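Mandelate racemase / muconate lactonizing enzyme family protein (Agrobacterium tumefaciens, PDB 4DXK) is an enolase-superfamily enzyme of the mandelate racemase subgroup, probably a lyase or racemase acting at a metal site inside an alpha/beta barrel. Local coordinates at residues I168-I173 and D212-F217; H241-K246 and S265-L270. All coordinates share one frame; numbering follows the deposited sequence. Where two conformers were deposited one is given.

Interaction 1 of 2, residues I168-I173 and D212-F217; sequences ITAMKI and DIMVEF. With NA (sodium ion), chain C; PO4 (phosphate ion), chain B.
K172 lies across M214 at about a right angle, its CG 3.7 Å from M214 CB, and then runs on past E216 to a bound phosphate, probably from the crystallisation liquor. The lysine leaves the backbone with CG anti to N (chi1 -174°), and a bend at chi3 brings K172 NZ to within 2.7 Å of phosphate O1, to which it donates. E216, on the other strand, meets the sodium ion rather than the phosphate: its chain bends at chi2 (74°), and OE2 binds the ion at 2.2 Å. Phosphate O1 is itself a sodium ligand, at 2.1 Å, so one phosphate oxygen joins the lysine to the metal. K172 NZ and E216 OE2 stay 3.8 Å apart; NZ is gripped by E242 in a salt bridge and by Y118 OH, while E216 OE1 accepts from the backbone N of H218 and from a sodium-bound water. Farther down the same face, Y118 of strand 115-118 touches the side chains of A170 and M214.

The two strands are parallel neighbours in the modified TIM barrel, (beta/alpha)7beta, of the enolase superfamily; helices 177-183 and 190-207 lie between them in the chain. Five backbone bonds lace them from D212 N to T169 O up to E216 N to I173 O, the last practically straight (179°). A170, K172, D212 and M214 face the barrel interior; M171, I173, I213 and V215 face outward, where M171 lies on helix 156-165 and I213 and V215 on helix 190-207. I173 CD1 meets I213 CG2 at 4.2 Å, a loose apolar contact. At the end far from the metal, D212 OD2 is held by R116 and by Y187 of the second subunit, and R116 also binds T169 OG1.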
ATOM      1  N   ILE A 168     -30.089  26.213  20.880  1.00 16.07           N
ATOM      2  CA  ILE A 168     -29.357  24.970  20.661  1.00 16.35           C
ATOM      3  C   ILE A 168     -29.594  24.494  19.231  1.00 14.33           C
ATOM      4  O   ILE A 168     -30.744  24.320  18.813  1.00 16.14           O
ATOM      5  CB  ILE A 168     -29.781  23.888  21.670  1.00 17.19           C
ATOM      6  CG1 ILE A 168     -29.343  24.302  23.078  1.00 21.87           C
ATOM      7  CG2 ILE A 168     -29.180  22.529  21.301  1.00 17.49           C
ATOM      8  CD1 ILE A 168     -29.940  23.470  24.189  1.00 26.68           C
ATOM      9  N   THR A 169     -28.515  24.317  18.477  1.00 14.20           N
ATOM     10  CA  THR A 169     -28.617  24.078  17.045  1.00 14.72           C
ATOM     11  C   THR A 169     -28.040  22.732  16.624  1.00 14.19           C
ATOM     12  O   THR A 169     -27.713  22.526  15.452  1.00 14.04           O
ATOM     13  CB  THR A 169     -27.954  25.217  16.238  1.00 15.27           C
ATOM     14  OG1 THR A 169     -26.575  25.318  16.609  1.00 15.56           O
ATOM     15  CG2 THR A 169     -28.650  26.553  16.509  1.00 17.21           C
ATOM     16  N   ALA A 170     -27.929  21.814  17.579  1.00 12.79           N
ATOM     17  CA  ALA A 170     -27.538  20.445  17.282  1.00 14.05           C
ATOM     18  C   ALA A 170     -28.235  19.500  18.249  1.00 13.94           C
ATOM     19  O   ALA A 170     -28.413  19.824  19.430  1.00 16.31           O
ATOM     20  CB  ALA A 170     -26.034  20.288  17.384  1.00 13.18           C
ATOM     21  N   MET A 171     -28.620  18.332  17.745  1.00 14.33           N
ATOM     22  CA  MET A 171     -29.277  17.316  18.555  1.00 13.97           C
ATOM     23  C   MET A 171     -28.834  15.945  18.080  1.00 14.22           C
ATOM     24  O   MET A 171     -28.574  15.735  16.886  1.00 13.99           O
ATOM     25  CB  MET A 171     -30.797  17.450  18.458  1.00 14.71           C
ATOM     26  CG  MET A 171     -31.347  17.182  17.065  1.00 15.41           C
ATOM     27  SD  MET A 171     -33.087  17.620  16.878  1.00 19.20           S
ATOM     28  CE  MET A 171     -33.863  16.333  17.848  1.00 18.66           C
ATOM     29  N   LYS A 172     -28.749  15.011  19.019  1.00 12.51           N
ATOM     30  CA  LYS A 172     -28.306  13.659  18.712  1.00 13.43           C
ATOM     31  C   LYS A 172     -29.415  12.671  19.037  1.00 12.18           C
ATOM     32  O   LYS A 172     -30.016  12.742  20.109  1.00 13.83           O
ATOM     33  CB  LYS A 172     -27.029  13.313  19.484  1.00 11.80           C
ATOM     34  CG  LYS A 172     -26.435  11.958  19.106  1.00 11.82           C
ATOM     35  CD  LYS A 172     -24.955  11.837  19.512  1.00 12.27           C
ATOM     36  CE  LYS A 172     -24.800  11.502  20.983  1.00 13.62           C
ATOM     37  NZ  LYS A 172     -23.358  11.447  21.363  1.00 13.47           N
ATOM     38  N   ILE A 173     -29.688  11.764  18.099  1.00 11.88           N
ATOM     39  CA  ILE A 173     -30.749  10.773  18.258  1.00 12.39           C
ATOM     40  C   ILE A 173     -30.229   9.383  17.899  1.00 11.57           C
ATOM     41  O   ILE A 173     -29.216   9.247  17.206  1.00 12.52           O
ATOM     42  CB  ILE A 173     -31.988  11.128  17.399  1.00 14.22           C
ATOM     43  CG1 ILE A 173     -31.635  11.181  15.910  1.00 14.38           C
ATOM     44  CG2 ILE A 173     -32.586  12.455  17.855  1.00 16.22           C
ATOM     45  CD1 ILE A 173     -32.847  11.358  15.002  1.00 18.56           C
ATOM     46  N   ASP A 212     -28.332  20.826  13.207  1.00 12.68           N
ATOM     47  CA  ASP A 212     -27.435  19.705  12.918  1.00 11.40           C
ATOM     48  C   ASP A 212     -28.010  18.456  13.583  1.00 10.40           C
ATOM     49  O   ASP A 212     -28.418  18.514  14.747  1.00 13.68           O
ATOM     50  CB  ASP A 212     -26.026  19.963  13.463  1.00 12.42           C
ATOM     51  CG  ASP A 212     -25.337  21.144  12.800  1.00 12.23           C
ATOM     52  OD1 ASP A 212     -25.474  21.308  11.567  1.00 17.02           O
ATOM     53  OD2 ASP A 212     -24.655  21.893  13.527  1.00 15.20           O
ATOM     54  N   ILE A 213     -28.066  17.346  12.854  1.00 11.03           N
ATOM     55  CA  ILE A 213     -28.574  16.107  13.422  1.00 12.54           C
ATOM     56  C   ILE A 213     -27.447  15.092  13.494  1.00 11.10           C
ATOM     57  O   ILE A 213     -26.947  14.614  12.464  1.00 12.04           O
ATOM     58  CB  ILE A 213     -29.733  15.496  12.599  1.00 12.00           C
ATOM     59  CG1 ILE A 213     -30.841  16.524  12.356  1.00 13.10           C
ATOM     60  CG2 ILE A 213     -30.286  14.266  13.310  1.00 13.45           C
ATOM     61  CD1 ILE A 213     -31.934  16.027  11.414  1.00 15.12           C
ATOM     62  N   MET A 214     -27.046  14.772  14.719  0.53 12.11           N
ATOM     63  CA  MET A 214     -26.063  13.731  14.976  0.53 10.38           C
ATOM     64  C   MET A 214     -26.781  12.402  15.128  0.53 12.48           C
ATOM     65  O   MET A 214     -27.872  12.348  15.703  0.53 11.64           O
ATOM     66  CB  MET A 214     -25.309  14.041  16.262  0.53  8.33           C
ATOM     67  CG  MET A 214     -24.458  15.287  16.168  0.53 10.06           C
ATOM     68  SD  MET A 214     -24.505  16.207  17.700  0.53 13.93           S
ATOM     69  CE  MET A 214     -23.443  17.588  17.275  0.53  8.03           C
ATOM     70  N   VAL A 215     -26.182  11.329  14.615  1.00 10.91           N
ATOM     71  CA  VAL A 215     -26.778  10.011  14.746  1.00 10.64           C
ATOM     72  C   VAL A 215     -25.872   9.145  15.588  1.00  9.89           C
ATOM     73  O   VAL A 215     -24.679   8.989  15.293  1.00 11.45           O
ATOM     74  CB  VAL A 215     -26.988   9.350  13.393  1.00 10.22           C
ATOM     75  CG1 VAL A 215     -27.806   8.080  13.571  1.00 11.73           C
ATOM     76  CG2 VAL A 215     -27.686  10.307  12.437  1.00 13.31           C
ATOM     77  N   GLU A 216     -26.452   8.597  16.639  1.00 10.13           N
ATOM     78  CA  GLU A 216     -25.784   7.677  17.534  1.00 11.40           C
ATOM     79  C   GLU A 216     -26.220   6.258  17.186  1.00  9.70           C
ATOM     80  O   GLU A 216     -27.418   6.014  17.036  1.00 10.95           O
ATOM     81  CB  GLU A 216     -26.245   7.997  18.952  1.00 13.21           C
ATOM     82  CG  GLU A 216     -25.927   6.936  19.937  1.00 16.46           C
ATOM     83  CD  GLU A 216     -24.472   6.952  20.258  1.00 18.44           C
ATOM     84  OE1 GLU A 216     -23.706   6.195  19.623  1.00 15.31           O
ATOM     85  OE2 GLU A 216     -24.099   7.768  21.122  1.00 24.49           O
ATOM     86  N   PHE A 217     -25.271   5.330  17.074  1.00  9.70           N
ATOM     87  CA  PHE A 217     -25.582   3.922  16.811  1.00  9.98           C
ATOM     88  C   PHE A 217     -25.200   2.976  17.942  1.00  9.38           C
ATOM     89  O   PHE A 217     -25.512   1.787  17.887  1.00  9.25           O
ATOM     90  CB  PHE A 217     -24.898   3.451  15.528  1.00  9.66           C
ATOM     91  CG  PHE A 217     -25.403   4.125  14.288  1.00  9.79           C
ATOM     92  CD1 PHE A 217     -26.611   3.738  13.718  1.00  9.47           C
ATOM     93  CD2 PHE A 217     -24.679   5.153  13.687  1.00 10.15           C
ATOM     94  CE1 PHE A 217     -27.073   4.343  12.564  1.00 11.61           C
ATOM     95  CE2 PHE A 217     -25.148   5.765  12.534  1.00 11.31           C
ATOM     96  CZ  PHE A 217     -26.343   5.352  11.969  1.00 10.78           C
TER
HETATM   97 NA    NA C 502     -22.319   7.987  22.332  1.00 12.83          NA
HETATM   98  P   PO4 B 501     -24.477   9.455  24.183  0.57 15.38           P
HETATM   99  O1  PO4 B 501     -23.217   9.559  23.337  0.57 13.67           O
HETATM  100  O2  PO4 B 501     -24.175   8.741  25.479  0.57 15.68           O
HETATM  101  O3  PO4 B 501     -25.049  10.801  24.538  0.57 16.70           O
HETATM  102  O4  PO4 B 501     -25.524   8.670  23.418  0.57 15.96           O
HETATM  103  O   HOH W   1     -21.766   5.954  21.345  1.00 23.75           O
HETATM  104  O   HOH W   2     -23.345   6.736  24.046  1.00 23.27           O

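Interaction 2 of 2, residues H241-K246 and S265-L270; sequences HEDPIK and SASETL. With NA (sodium ion), chain C.
Only the ends of two parallel strands pair between 241-246 and 265-270: S265 N donates to H241 O and D243 N to S265 O, after which the chains part. E242 and S265 sit side by side on one face, with S265 OG 3.5 Å from E242 CG. Extended throughout, with CG anti to N (chi1 -177°), E242 reaches the sodium ion with OE2 at 2.3 Å; its OE1 is taken by K172 in a salt bridge. E268 arrives across it at about a right angle and binds the same ion through OE1, also at 2.3 Å. E242 OE2 and E268 OE1, both on the ion and not hydrogen-bonded, lie 3.3 Å apart with their carboxylates turned 70° to each other, a closeness the shared cation would offset. E268 OE2 goes to a sodium-bound water and to Y71 OH of the third subunit.

D243 does not bind the ion directly; it reaches it through water. S267 OG donates to D243 OD1 at 2.6 Å, on the syn side but 27° out of the carboxylate plane, and accepts from T269 N, making an ST turn after the cis A266-S267 peptide. D243 OD2 receives one sodium-bound water and a second water that also reaches E242 OE2 and E268 N. Three acidic ligands, E216, E242 and E268, at or just beyond the C-terminal ends of successive strands are the metal site of the enolase superfamily barrel.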
ATOM      1  N   HIS A 241     -21.944  10.277  12.190  1.00  8.58           N
ATOM      2  CA  HIS A 241     -22.438   8.929  12.452  1.00  8.16           C
ATOM      3  C   HIS A 241     -21.543   8.327  13.510  1.00  8.19           C
ATOM      4  O   HIS A 241     -20.379   7.985  13.243  1.00  8.37           O
ATOM      5  CB  HIS A 241     -22.429   8.079  11.181  1.00  9.53           C
ATOM      6  CG  HIS A 241     -23.446   8.510  10.170  1.00  8.11           C
ATOM      7  ND1 HIS A 241     -23.546   7.932   8.920  1.00  9.11           N
ATOM      8  CD2 HIS A 241     -24.410   9.460  10.218  1.00  9.32           C
ATOM      9  CE1 HIS A 241     -24.523   8.512   8.244  1.00 10.02           C
ATOM     10  NE2 HIS A 241     -25.059   9.448   9.007  1.00  9.90           N
ATOM     11  N   GLU A 242     -22.076   8.232  14.722  1.00  8.09           N
ATOM     12  CA  GLU A 242     -21.284   7.893  15.897  1.00  7.95           C
ATOM     13  C   GLU A 242     -21.355   6.406  16.203  1.00  8.11           C
ATOM     14  O   GLU A 242     -22.446   5.821  16.281  1.00  8.97           O
ATOM     15  CB  GLU A 242     -21.787   8.706  17.088  1.00  9.10           C
ATOM     16  CG  GLU A 242     -21.005   8.506  18.383  1.00  9.71           C
ATOM     17  CD  GLU A 242     -21.455   9.464  19.471  1.00 13.74           C
ATOM     18  OE1 GLU A 242     -22.063  10.506  19.153  1.00 11.01           O
ATOM     19  OE2 GLU A 242     -21.224   9.172  20.666  1.00 21.01           O
ATOM     20  N   ASP A 243     -20.186   5.801  16.384  1.00  8.09           N
ATOM     21  CA  ASP A 243     -20.071   4.386  16.730  1.00  8.67           C
ATOM     22  C   ASP A 243     -20.971   3.503  15.860  1.00  8.73           C
ATOM     23  O   ASP A 243     -21.785   2.734  16.371  1.00  8.90           O
ATOM     24  CB  ASP A 243     -20.331   4.194  18.227  1.00  9.37           C
ATOM     25  CG  ASP A 243     -19.220   4.764  19.077  1.00 10.99           C
ATOM     26  OD1 ASP A 243     -18.083   4.785  18.590  1.00 11.61           O
ATOM     27  OD2 ASP A 243     -19.475   5.190  20.219  1.00 12.65           O
ATOM     28  N   PRO A 244     -20.804   3.589  14.532  1.00  8.25           N
ATOM     29  CA  PRO A 244     -21.683   2.817  13.647  1.00  8.33           C
ATOM     30  C   PRO A 244     -21.497   1.307  13.763  1.00  9.10           C
ATOM     31  O   PRO A 244     -22.430   0.555  13.461  1.00  9.56           O
ATOM     32  CB  PRO A 244     -21.272   3.291  12.253  1.00  9.10           C
ATOM     33  CG  PRO A 244     -19.849   3.775  12.421  1.00  9.82           C
ATOM     34  CD  PRO A 244     -19.845   4.416  13.771  1.00  9.04           C
ATOM     35  N   ILE A 245     -20.298   0.886  14.161  1.00  7.79           N
ATOM     36  CA  ILE A 245     -19.955  -0.514  14.379  1.00  8.29           C
ATOM     37  C   ILE A 245     -19.150  -0.593  15.674  1.00  7.36           C
ATOM     38  O   ILE A 245     -18.780   0.432  16.236  1.00  8.89           O
ATOM     39  CB  ILE A 245     -19.139  -1.123  13.202  1.00  8.56           C
ATOM     40  CG1 ILE A 245     -17.788  -0.407  13.049  1.00  8.55           C
ATOM     41  CG2 ILE A 245     -19.943  -1.111  11.891  1.00 10.37           C
ATOM     42  CD1 ILE A 245     -16.839  -1.119  12.087  1.00 11.18           C
ATOM     43  N   LYS A 246     -18.892  -1.801  16.147  1.00  7.81           N
ATOM     44  CA  LYS A 246     -18.060  -2.014  17.327  1.00  8.20           C
ATOM     45  C   LYS A 246     -16.651  -1.535  17.028  1.00  7.19           C
ATOM     46  O   LYS A 246     -16.119  -1.780  15.947  1.00  8.37           O
ATOM     47  CB  LYS A 246     -18.027  -3.501  17.682  1.00  9.51           C
ATOM     48  CG  LYS A 246     -17.520  -3.795  19.082  1.00 12.48           C
ATOM     49  CD  LYS A 246     -18.570  -3.518  20.128  1.00 12.58           C
ATOM     50  CE  LYS A 246     -18.152  -4.073  21.487  1.00 12.06           C
ATOM     51  NZ  LYS A 246     -19.141  -3.667  22.496  1.00 13.19           N
ATOM     52  N   SER A 265     -18.022   9.510  13.817  1.00  8.76           N
ATOM     53  CA  SER A 265     -17.706   9.988  15.144  1.00 10.22           C
ATOM     54  C   SER A 265     -17.277   8.770  15.963  1.00  9.15           C
ATOM     55  O   SER A 265     -18.044   7.814  16.118  1.00 10.08           O
ATOM     56  CB  SER A 265     -18.957  10.644  15.722  1.00 10.82           C
ATOM     57  OG  SER A 265     -18.864  10.905  17.088  1.00 21.45           O
ATOM     58  N   ALA A 266     -16.038   8.775  16.442  1.00  7.82           N
ATOM     59  CA  ALA A 266     -15.459   7.620  17.123  1.00  8.08           C
ATOM     60  C   ALA A 266     -14.354   8.108  18.050  1.00  7.46           C
ATOM     61  O   ALA A 266     -13.590   8.994  17.651  1.00  7.58           O
ATOM     62  CB  ALA A 266     -14.877   6.644  16.103  1.00  9.40           C
ATOM     63  N   SER A 267     -14.255   7.587  19.277  1.00  7.58           N
ATOM     64  CA  SER A 267     -15.294   6.816  19.960  1.00  7.23           C
ATOM     65  C   SER A 267     -15.102   6.955  21.466  1.00  7.85           C
ATOM     66  O   SER A 267     -14.000   6.727  21.978  1.00  8.00           O
ATOM     67  CB  SER A 267     -15.241   5.328  19.623  1.00  7.36           C
ATOM     68  OG  SER A 267     -16.209   4.621  20.395  1.00  7.53           O
ATOM     69  N   GLU A 268     -16.188   7.256  22.173  1.00  8.04           N
ATOM     70  CA  GLU A 268     -16.199   7.246  23.632  1.00  8.34           C
ATOM     71  C   GLU A 268     -15.784   5.884  24.199  1.00  7.66           C
ATOM     72  O   GLU A 268     -15.384   5.787  25.361  1.00  8.68           O
ATOM     73  CB  GLU A 268     -17.598   7.614  24.137  1.00 10.12           C
ATOM     74  CG  GLU A 268     -18.655   6.547  23.823  1.00 11.27           C
ATOM     75  CD  GLU A 268     -20.087   6.992  24.055  1.00 11.87           C
ATOM     76  OE1 GLU A 268     -20.422   8.133  23.693  1.00 17.08           O
ATOM     77  OE2 GLU A 268     -20.887   6.188  24.593  1.00 15.63           O
ATOM     78  N   THR A 269     -15.890   4.832  23.392  1.00  7.01           N
ATOM     79  CA  THR A 269     -15.557   3.484  23.873  1.00  7.92           C
ATOM     80  C   THR A 269     -14.072   3.136  23.808  1.00  8.17           C
ATOM     81  O   THR A 269     -13.678   2.092  24.326  1.00  8.69           O
ATOM     82  CB  THR A 269     -16.351   2.367  23.135  1.00  8.23           C
ATOM     83  OG1 THR A 269     -15.879   2.226  21.786  1.00  8.13           O
ATOM     84  CG2 THR A 269     -17.841   2.669  23.125  1.00  9.34           C
ATOM     85  N   LEU A 270     -13.260   3.989  23.182  1.00  7.20           N
ATOM     86  CA  LEU A 270     -11.832   3.739  23.010  1.00  7.97           C
ATOM     87  C   LEU A 270     -11.025   4.368  24.134  1.00  7.83           C
ATOM     88  O   LEU A 270     -11.342   5.474  24.595  1.00  8.79           O
ATOM     89  CB  LEU A 270     -11.340   4.310  21.671  1.00  7.97           C
ATOM     90  CG  LEU A 270     -11.829   3.574  20.424  1.00  7.76           C
ATOM     91  CD1 LEU A 270     -11.450   4.357  19.175  1.00 10.86           C
ATOM     92  CD2 LEU A 270     -11.277   2.151  20.346  1.00 10.33           C
TER
HETATM   93 NA    NA C 502     -22.319   7.987  22.332  1.00 12.83          NA
HETATM   94  O   HOH W   3     -18.454   7.734  20.572  1.00 10.80           O
HETATM   95  O   HOH W   1     -21.766   5.954  21.345  1.00 23.75           O
HETATM   96  O   HOH W   2     -23.345   6.736  24.046  1.00 23.27           O

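Overall arrangement
Following the chain, strand 170-173 comes first; helices 177-183 and 190-207 then return it to strand 212-216, and interaction 1 closes that loop. Helix 223-232 leads on to strand 240-242, and interaction 2 closes the shorter excursion through helix 253-259 to strand 264-266, a beta-alpha-beta unit. The contacts stand in series, neither nested nor crossed, their centres about 14 Å apart. Because strands 212-216 and 240-242 are neighbours, the two pairings continue each other across four strands of one parallel sheet. F217 packs against D243 and P244 where they adjoin, and both contacts converge on one sodium ion and two of its waters.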